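Inositol monophosphatase family protein (PDB 4I3Y) probably hydrolyses inositol monophosphates to inositol and phosphate using bound magnesium ions, a reaction inhibited by lithium. Local coordinates at residues L18-W22 with Q59-F63; H71-E77 with H89-P95; K149-P153 with V198-Q202. All blocks are in the same frame, centred on the assembly; numbering follows the deposited sequence.

Overall arrangement
Interactions 1 and 2 are buried and pack against each other as a helix layer on a sheet, whereas interaction 3 lies about 26 to 27 Å from both, centre to centre, and is only partly buried. Interaction 1 joins helices 12-35 and 51-67 through aromatic and aliphatic side chains without hydrogen bonds between the segments. These helices cover one face of the sheet whose first two strands pair in interaction 2; I19 of interaction 1 meets W91, and W22 and F60 meet M93. Interaction 2 combines a backbone ladder with a magnesium-binding end. Interaction 3 reaches the sheet's opposite edge, where strand 148-150 leads to a loop meeting the end of helix 191-200 through apolar contacts and one bridging water.

Interaction 1: residues L18-W22 with Q59-F63; sequences LICSW and QFQQF
Helical segments 18-22 and 59-63 run close to antiparallel, at 147°, with their axes 12.1 Å apart and W22 and F63 as the nearest pair of CA atoms. So wide a spacing is filled by aromatic rings. W22, its CG anti to the backbone N (chi1 178°), sends its indole across to the other helix, where CZ2 comes within 3.5 Å of F60 N. F60 turns its edge toward the face of the six-membered ring in a T-shaped pair, centroids 5.0 Å apart, and its CD1 hangs over the indole near the rim. Further along the same indole face, F63 CB makes a CH-pi contact, 4.2 Å from the centroid of the five-membered ring. I19 completes the cluster: its CD1 reaches the rim of F60 at CE1 (3.9 Å) and also touches F63 CE2 (3.8 Å). L18 CB meets F63 from the edge, 3.9 Å from CZ. With no hydrogen bond between them, these segments are joined by dispersion and by edge-to-face and CH-pi attraction, and I19, W22 and F60 carry the apolar cluster on to W91 and M93 of strand 89-97.

Interaction 2: residues H71-E77 with H89-P95; sequences HQLLAEE and HLWIMDP. With MG (magnesium ion), chain D; MG (magnesium ion), chain F.
L73 and M93 meet on one face of the sheet, L73 CD1 3.9 Å from M93 CB, and A75 CB adds to the same patch. On the other face L74 and I92 run side by side, their CD2 and CD1 tips 4.1 Å apart, and L90 CD1 packs on L74 CB. Between these faces strands 72-75 and 89-94 form a parallel ladder, in which Q72 and L74 each bond through both N and O to residues flanking L90 and I92; the longer E76 N to M93 O bond (3.3 Å) closes it. Just before strand 72-75, H71 lies in an offset stack on H89, planes 1° apart, with H89 CB over the centre of its ring. W91 NE1 donates to H71 ND1 at 2.9 Å, each partner nearly in the other's ring plane, fixing the imidazole rotation. At the far end the extended E76 bridges two magnesium ions, OE2 binding one at 2.1 Å and OE1 the other at 2.2 Å, while D94 OD1 shares the first ion with I96 O. K42 also bonds E76 OE1 and forms a salt bridge with E77, whose OE2 takes a hydrogen bond from a water on each ion, a second-shell role. The shared ion probably offsets the repulsion expected between E76 OE2 and D94 OD1, 2.9 Å apart, and the parallel pairing sets E76 beside D94, the first residue of the family DPxDGT motif.

Interaction 3: residues K149-P153 with V198-Q202; sequences KMEEP and VAKGQ
P153 lays its ring against the C-terminal end of helix 191-200, with CB 3.6 Å from G201 CA and CD 3.8 Å from A199 O. The CG corner of the ring also approaches V198 O, at 4.0 Å, so the proline covers carbonyls of the last turn without donating a bond to them. The backbone of G201 makes room for this: with phi at 88° it leaves the helix in a Schellman motif, its N bonded to V198 O at 2.8 Å, and the absence of a side chain lets the ring come close. Away from the proline, M150 bends at its last torsion (chi3 76°), which carries CE to A199 CB, at 4.0 Å, and across K200 at CG. Where the two backbones stand further apart, a single water spans them, donating to E151 O at 2.7 Å and to A199 O at 2.6 Å. The A199 carbonyl is thereby given a polar partner at the helix terminus. The contact sits where edge strand 148-150, paired with strand 142-145, gives way to a loop crossing the end of helix 191-200; L228 packs on both P153 and A199, and just beyond, Q202 NE2 hydrogen-bonds to E107 OE1 and Q105 O of the second subunit.

Interaction 1: residues L18-W22 with Q59-F63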
loop_
_atom_site.group_PDB
_atom_site.type_symbol
_atom_site.label_atom_id
_atom_site.label_comp_id
_atom_site.label_asym_id
_atom_site.label_seq_id
_atom_site.Cartn_x
_atom_site.Cartn_y
_atom_site.Cartn_z
ATOM N N LEU A 18 16.472 22.453 -11.728
ATOM C CA LEU A 18 17.031 21.419 -12.675
ATOM C C LEU A 18 16.574 19.970 -12.345
ATOM O O LEU A 18 16.245 19.187 -13.242
ATOM C CB LEU A 18 18.539 21.437 -12.725
ATOM C CG LEU A 18 19.373 22.180 -13.780
ATOM C CD1 LEU A 18 18.512 22.972 -14.730
ATOM C CD2 LEU A 18 20.534 22.974 -13.154
ATOM N N ILE A 19 16.627 19.614 -11.066
ATOM C CA ILE A 19 16.339 18.219 -10.688
ATOM C C ILE A 19 14.842 17.943 -10.927
ATOM O O ILE A 19 14.483 16.943 -11.598
ATOM C CB ILE A 19 16.682 17.949 -9.214
ATOM C CG1 ILE A 19 18.186 18.079 -8.931
ATOM C CG2 ILE A 19 16.269 16.528 -8.842
ATOM C CD1 ILE A 19 18.986 17.000 -9.631
ATOM N N CYS A 20 13.970 18.828 -10.404
ATOM C CA CYS A 20 12.542 18.581 -10.533
ATOM C C CYS A 20 12.203 18.443 -11.968
ATOM O O CYS A 20 11.346 17.658 -12.343
ATOM C CB CYS A 20 11.669 19.685 -9.953
ATOM S SG CYS A 20 11.652 19.736 -8.191
ATOM N N SER A 21 12.845 19.249 -12.800
ATOM C CA SER A 21 12.580 19.221 -14.244
ATOM C C SER A 21 13.036 17.871 -14.924
ATOM O O SER A 21 12.299 17.243 -15.745
ATOM C CB SER A 21 13.210 20.487 -14.848
ATOM O OG SER A 21 13.044 20.429 -16.232
ATOM N N TRP A 22 14.218 17.378 -14.533
ATOM C CA TRP A 22 14.702 16.090 -15.045
ATOM C C TRP A 22 13.766 14.953 -14.564
ATOM O O TRP A 22 13.442 14.095 -15.327
ATOM C CB TRP A 22 16.156 15.812 -14.629
ATOM C CG TRP A 22 16.660 14.470 -15.101
ATOM C CD1 TRP A 22 17.238 14.194 -16.304
ATOM C CD2 TRP A 22 16.651 13.218 -14.367
ATOM N NE1 TRP A 22 17.612 12.881 -16.368
ATOM C CE2 TRP A 22 17.252 12.242 -15.213
ATOM C CE3 TRP A 22 16.177 12.827 -13.100
ATOM C CZ2 TRP A 22 17.385 10.907 -14.851
ATOM C CZ3 TRP A 22 16.306 11.481 -12.734
ATOM C CH2 TRP A 22 16.925 10.534 -13.619
ATOM N N GLN A 59 20.693 7.615 -17.316
ATOM C CA GLN A 59 20.261 8.962 -17.640
ATOM C C GLN A 59 20.622 9.983 -16.594
ATOM O O GLN A 59 20.994 11.092 -16.957
ATOM C CB GLN A 59 18.821 9.027 -18.063
ATOM C CG GLN A 59 18.625 8.236 -19.339
ATOM C CD GLN A 59 17.180 8.131 -19.744
ATOM O OE1 GLN A 59 16.797 7.232 -20.508
ATOM N NE2 GLN A 59 16.362 9.064 -19.266
ATOM N N PHE A 60 20.580 9.652 -15.302
ATOM C CA PHE A 60 20.936 10.645 -14.320
ATOM C C PHE A 60 22.434 10.919 -14.295
ATOM O O PHE A 60 22.892 12.051 -14.008
ATOM C CB PHE A 60 20.557 10.254 -12.907
ATOM C CG PHE A 60 20.713 11.395 -11.949
ATOM C CD1 PHE A 60 19.887 12.523 -12.074
ATOM C CD2 PHE A 60 21.709 11.380 -10.965
ATOM C CE1 PHE A 60 20.028 13.565 -11.202
ATOM C CE2 PHE A 60 21.862 12.431 -10.114
ATOM C CZ PHE A 60 21.034 13.554 -10.228
ATOM N N GLN A 61 23.200 9.858 -14.527
ATOM C CA GLN A 61 24.656 9.984 -14.709
ATOM C C GLN A 61 24.987 10.995 -15.796
ATOM O O GLN A 61 25.790 11.916 -15.603
ATOM C CB GLN A 61 25.228 8.619 -15.135
ATOM C CG GLN A 61 25.961 7.983 -13.994
ATOM C CD GLN A 61 26.390 6.557 -14.248
ATOM O OE1 GLN A 61 27.367 6.128 -13.655
ATOM N NE2 GLN A 61 25.677 5.816 -15.130
ATOM N N GLN A 62 24.341 10.805 -16.932
ATOM C CA GLN A 62 24.518 11.667 -18.062
ATOM C C GLN A 62 24.059 13.122 -17.754
ATOM O O GLN A 62 24.796 14.058 -18.059
ATOM C CB GLN A 62 23.857 10.989 -19.252
ATOM C CG GLN A 62 23.578 11.855 -20.461
ATOM C CD GLN A 62 24.849 12.363 -21.140
ATOM O OE1 GLN A 62 25.994 11.971 -20.800
ATOM N NE2 GLN A 62 24.655 13.250 -22.116
ATOM N N PHE A 63 22.880 13.305 -17.109
ATOM C CA PHE A 63 22.448 14.598 -16.551
ATOM C C PHE A 63 23.523 15.242 -15.687
ATOM O O PHE A 63 23.818 16.437 -15.751
ATOM C CB PHE A 63 21.163 14.449 -15.662
ATOM C CG PHE A 63 20.802 15.695 -14.921
ATOM C CD1 PHE A 63 20.011 16.664 -15.528
ATOM C CD2 PHE A 63 21.267 15.900 -13.619
ATOM C CE1 PHE A 63 19.697 17.847 -14.856
ATOM C CE2 PHE A 63 20.967 17.063 -12.919
ATOM C CZ PHE A 63 20.189 18.046 -13.551
#

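Interaction 2: residues H71-E77 with H89-P95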
loop_
_atom_site.group_PDB
_atom_site.type_symbol
_atom_site.label_atom_id
_atom_site.label_comp_id
_atom_site.label_asym_id
_atom_site.label_seq_id
_atom_site.Cartn_x
_atom_site.Cartn_y
_atom_site.Cartn_z
ATOM N N HIS A 71 30.356 16.914 -9.728
ATOM C CA HIS A 71 29.535 16.240 -8.704
ATOM C C HIS A 71 29.757 14.716 -8.777
ATOM O O HIS A 71 29.910 14.173 -9.845
ATOM C CB HIS A 71 28.055 16.658 -8.824
ATOM C CG HIS A 71 27.795 18.057 -8.373
ATOM N ND1 HIS A 71 26.638 18.440 -7.722
ATOM C CD2 HIS A 71 28.556 19.174 -8.466
ATOM C CE1 HIS A 71 26.711 19.720 -7.409
ATOM N NE2 HIS A 71 27.859 20.193 -7.857
ATOM N N GLN A 72 29.824 14.039 -7.641
ATOM C CA GLN A 72 29.974 12.575 -7.711
ATOM C C GLN A 72 28.629 11.780 -7.437
ATOM O O GLN A 72 27.750 12.298 -6.767
ATOM C CB GLN A 72 31.100 12.153 -6.795
ATOM C CG GLN A 72 32.434 12.084 -7.539
ATOM C CD GLN A 72 33.453 11.318 -6.708
ATOM O OE1 GLN A 72 33.785 11.753 -5.595
ATOM N NE2 GLN A 72 33.895 10.123 -7.203
ATOM N N LEU A 73 28.509 10.563 -7.968
ATOM C CA LEU A 73 27.296 9.739 -7.839
ATOM C C LEU A 73 27.524 8.417 -7.067
ATOM O O LEU A 73 28.325 7.537 -7.497
ATOM C CB LEU A 73 26.669 9.473 -9.224
ATOM C CG LEU A 73 25.432 8.569 -9.277
ATOM C CD1 LEU A 73 24.261 9.279 -8.560
ATOM C CD2 LEU A 73 25.062 8.298 -10.695
ATOM N N LEU A 74 26.869 8.295 -5.921
ATOM C CA LEU A 74 26.768 6.989 -5.245
ATOM C C LEU A 74 25.406 6.357 -5.600
ATOM O O LEU A 74 24.380 6.916 -5.239
ATOM C CB LEU A 74 26.927 7.183 -3.736
ATOM C CG LEU A 74 26.716 6.023 -2.711
ATOM C CD1 LEU A 74 27.324 4.779 -3.223
ATOM C CD2 LEU A 74 27.309 6.349 -1.360
ATOM N N ALA A 75 25.375 5.233 -6.325
ATOM C CA ALA A 75 24.091 4.710 -6.814
ATOM C C ALA A 75 24.028 3.195 -6.836
ATOM O O ALA A 75 25.069 2.485 -7.057
ATOM C CB ALA A 75 23.761 5.255 -8.200
ATOM N N GLU A 76 22.808 2.691 -6.651
ATOM C CA GLU A 76 22.605 1.269 -6.575
ATOM C C GLU A 76 23.190 0.385 -7.708
ATOM O O GLU A 76 23.867 -0.631 -7.453
ATOM C CB GLU A 76 21.127 0.946 -6.449
ATOM C CG GLU A 76 20.956 -0.553 -6.183
ATOM C CD GLU A 76 19.542 -0.923 -5.783
ATOM O OE1 GLU A 76 19.309 -2.135 -5.500
ATOM O OE2 GLU A 76 18.692 -0.012 -5.729
ATOM N N GLU A 77 22.915 0.729 -8.956
ATOM C CA GLU A 77 23.222 -0.209 -10.017
ATOM C C GLU A 77 24.624 -0.007 -10.674
ATOM O O GLU A 77 24.773 -0.186 -11.845
ATOM C CB GLU A 77 22.106 -0.262 -11.068
ATOM C CG GLU A 77 20.673 -0.267 -10.517
ATOM C CD GLU A 77 20.321 -1.465 -9.581
ATOM O OE1 GLU A 77 21.102 -2.473 -9.535
ATOM O OE2 GLU A 77 19.269 -1.380 -8.848
ATOM N N HIS A 89 30.652 17.505 -3.293
ATOM C CA HIS A 89 29.326 17.463 -3.954
ATOM C C HIS A 89 28.948 16.024 -4.251
ATOM O O HIS A 89 29.489 15.407 -5.150
ATOM C CB HIS A 89 29.334 18.308 -5.247
ATOM C CG HIS A 89 29.675 19.745 -5.007
ATOM N ND1 HIS A 89 28.835 20.604 -4.327
ATOM C CD2 HIS A 89 30.781 20.464 -5.317
ATOM C CE1 HIS A 89 29.391 21.802 -4.258
ATOM N NE2 HIS A 89 30.569 21.744 -4.857
ATOM N N LEU A 90 27.998 15.488 -3.492
ATOM C CA LEU A 90 27.651 14.087 -3.682
ATOM C C LEU A 90 26.151 13.867 -3.827
ATOM O O LEU A 90 25.366 14.333 -2.984
ATOM C CB LEU A 90 28.078 13.305 -2.465
ATOM C CG LEU A 90 27.687 11.817 -2.568
ATOM C CD1 LEU A 90 28.317 11.020 -3.683
ATOM C CD2 LEU A 90 27.920 11.181 -1.215
ATOM N N TRP A 91 25.796 13.147 -4.876
ATOM C CA TRP A 91 24.435 12.676 -5.119
ATOM C C TRP A 91 24.307 11.186 -4.756
ATOM O O TRP A 91 25.096 10.369 -5.219
ATOM C CB TRP A 91 24.057 12.877 -6.598
ATOM C CG TRP A 91 23.910 14.365 -6.888
ATOM C CD1 TRP A 91 24.924 15.245 -7.205
ATOM C CD2 TRP A 91 22.709 15.162 -6.779
ATOM N NE1 TRP A 91 24.417 16.548 -7.347
ATOM C CE2 TRP A 91 23.067 16.521 -7.102
ATOM C CE3 TRP A 91 21.377 14.861 -6.490
ATOM C CZ2 TRP A 91 22.124 17.578 -7.137
ATOM C CZ3 TRP A 91 20.432 15.894 -6.513
ATOM C CH2 TRP A 91 20.820 17.259 -6.824
ATOM N N ILE A 92 23.298 10.834 -3.952
ATOM C CA ILE A 92 23.039 9.407 -3.767
ATOM C C ILE A 92 21.741 9.067 -4.498
ATOM O O ILE A 92 20.741 9.814 -4.402
ATOM C CB ILE A 92 22.963 9.038 -2.303
ATOM C CG1 ILE A 92 24.279 9.419 -1.615
ATOM C CG2 ILE A 92 22.604 7.541 -2.174
ATOM C CD1 ILE A 92 24.397 8.917 -0.174
ATOM N N MET A 93 21.763 8.007 -5.311
ATOM C CA MET A 93 20.550 7.667 -6.089
ATOM C C MET A 93 20.103 6.223 -5.986
ATOM O O MET A 93 20.890 5.306 -6.240
ATOM C CB MET A 93 20.720 7.968 -7.577
ATOM C CG MET A 93 19.494 7.659 -8.443
ATOM S SD MET A 93 19.834 7.894 -10.214
ATOM C CE MET A 93 18.259 8.546 -10.724
ATOM N N ASP A 94 18.805 6.038 -5.726
ATOM C CA ASP A 94 18.170 4.733 -5.958
ATOM C C ASP A 94 17.282 4.874 -7.214
ATOM O O ASP A 94 16.232 5.547 -7.137
ATOM C CB ASP A 94 17.307 4.362 -4.769
ATOM C CG ASP A 94 16.943 2.906 -4.778
ATOM O OD1 ASP A 94 16.917 2.300 -5.875
ATOM O OD2 ASP A 94 16.780 2.394 -3.671
ATOM N N PRO A 95 17.710 4.301 -8.370
ATOM C CA PRO A 95 16.945 4.682 -9.556
ATOM C C PRO A 95 15.536 4.121 -9.552
ATOM O O PRO A 95 14.604 4.780 -10.040
ATOM C CB PRO A 95 17.782 4.149 -10.698
ATOM C CG PRO A 95 18.584 2.981 -10.081
ATOM C CD PRO A 95 18.898 3.462 -8.694
HETATM MG MG MG D . 16.665 0.376 -6.158
HETATM MG MG MG F . 17.568 -3.460 -5.749
HETATM O O HOH W 1 17.443 0.347 -8.297
HETATM O O HOH W 2 18.144 -3.516 -7.754
HETATM O O HOH W 3 19.088 -4.784 -4.841
HETATM O O HOH W 4 16.127 -5.017 -6.113
#

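Interaction 3: residues K149-P153 with V198-Q202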
loop_
_atom_site.group_PDB
_atom_site.type_symbol
_atom_site.label_atom_id
_atom_site.label_comp_id
_atom_site.label_asym_id
_atom_site.label_seq_id
_atom_site.Cartn_x
_atom_site.Cartn_y
_atom_site.Cartn_z
ATOM N N LYS A 149 3.136 22.180 0.554
ATOM C CA LYS A 149 4.157 22.128 1.603
ATOM C C LYS A 149 3.717 21.173 2.725
ATOM O O LYS A 149 2.592 21.263 3.196
ATOM C CB LYS A 149 4.502 23.536 2.174
ATOM C CG LYS A 149 5.750 23.639 3.076
ATOM C CD LYS A 149 6.032 25.126 3.464
ATOM C CE LYS A 149 7.281 25.297 4.334
ATOM N NZ LYS A 149 7.219 24.348 5.495
ATOM N N MET A 150 4.595 20.244 3.100
ATOM C CA MET A 150 4.376 19.339 4.216
ATOM C C MET A 150 4.742 20.000 5.546
ATOM O O MET A 150 5.701 20.786 5.595
ATOM C CB MET A 150 5.241 18.090 3.997
ATOM C CG MET A 150 4.936 17.339 2.709
ATOM S SD MET A 150 6.145 16.047 2.212
ATOM C CE MET A 150 5.643 14.787 3.407
ATOM N N GLU A 151 4.049 19.649 6.639
ATOM C CA GLU A 151 4.424 20.157 7.965
ATOM C C GLU A 151 4.621 18.995 8.949
ATOM O O GLU A 151 4.149 17.879 8.702
ATOM C CB GLU A 151 3.397 21.164 8.545
ATOM C CG GLU A 151 3.086 22.447 7.738
ATOM C CD GLU A 151 4.273 23.334 7.516
ATOM O OE1 GLU A 151 5.283 23.247 8.211
ATOM O OE2 GLU A 151 4.238 24.135 6.590
ATOM N N GLU A 152 5.278 19.248 10.075
ATOM C CA GLU A 152 5.510 18.172 11.028
ATOM C C GLU A 152 4.157 17.446 11.340
ATOM O O GLU A 152 3.108 18.126 11.586
ATOM C CB GLU A 152 6.226 18.708 12.303
ATOM C CG GLU A 152 6.299 17.651 13.427
ATOM C CD GLU A 152 6.583 18.244 14.810
ATOM O OE1 GLU A 152 6.806 19.467 14.852
ATOM O OE2 GLU A 152 6.561 17.511 15.839
ATOM N N PRO A 153 4.135 16.095 11.280
ATOM C CA PRO A 153 2.880 15.365 11.578
ATOM C C PRO A 153 2.408 15.529 13.041
ATOM O O PRO A 153 3.259 15.848 13.883
ATOM C CB PRO A 153 3.256 13.906 11.329
ATOM C CG PRO A 153 4.763 13.816 11.408
ATOM C CD PRO A 153 5.296 15.184 11.060
ATOM N N VAL A 198 5.434 7.844 6.911
ATOM C CA VAL A 198 5.790 8.321 8.282
ATOM C C VAL A 198 5.800 9.856 8.257
ATOM O O VAL A 198 5.198 10.511 9.129
ATOM C CB VAL A 198 7.124 7.711 8.780
ATOM C CG1 VAL A 198 7.531 8.318 10.140
ATOM C CG2 VAL A 198 7.019 6.180 8.906
ATOM N N ALA A 199 6.382 10.420 7.193
ATOM C CA ALA A 199 6.594 11.897 7.102
ATOM C C ALA A 199 5.252 12.598 7.055
ATOM O O ALA A 199 5.106 13.662 7.620
ATOM C CB ALA A 199 7.424 12.258 5.883
ATOM N N LYS A 200 4.285 11.948 6.401
ATOM C CA LYS A 200 2.930 12.449 6.222
ATOM C C LYS A 200 2.156 12.291 7.520
ATOM O O LYS A 200 1.162 12.995 7.719
ATOM C CB LYS A 200 2.219 11.658 5.091
ATOM C CG LYS A 200 2.629 12.073 3.670
ATOM C CD LYS A 200 1.843 11.299 2.591
ATOM C CE LYS A 200 2.598 10.051 2.132
ATOM N NZ LYS A 200 1.864 9.054 1.254
ATOM N N GLY A 201 2.603 11.378 8.395
ATOM C CA GLY A 201 1.867 11.075 9.639
ATOM C C GLY A 201 0.793 9.979 9.518
ATOM O O GLY A 201 0.011 9.783 10.454
ATOM N N GLN A 202 0.777 9.255 8.364
ATOM C CA GLN A 202 -0.069 8.046 8.097
ATOM C C GLN A 202 0.447 6.767 8.827
ATOM O O GLN A 202 -0.360 5.982 9.304
ATOM C CB GLN A 202 -0.117 7.742 6.561
ATOM C CG GLN A 202 -0.577 8.961 5.750
ATOM C CD GLN A 202 -0.397 8.676 4.271
ATOM O OE1 GLN A 202 0.740 8.498 3.817
ATOM N NE2 GLN A 202 -1.498 8.608 3.522
HETATM O O HOH W 5 3.403 15.562 7.597
#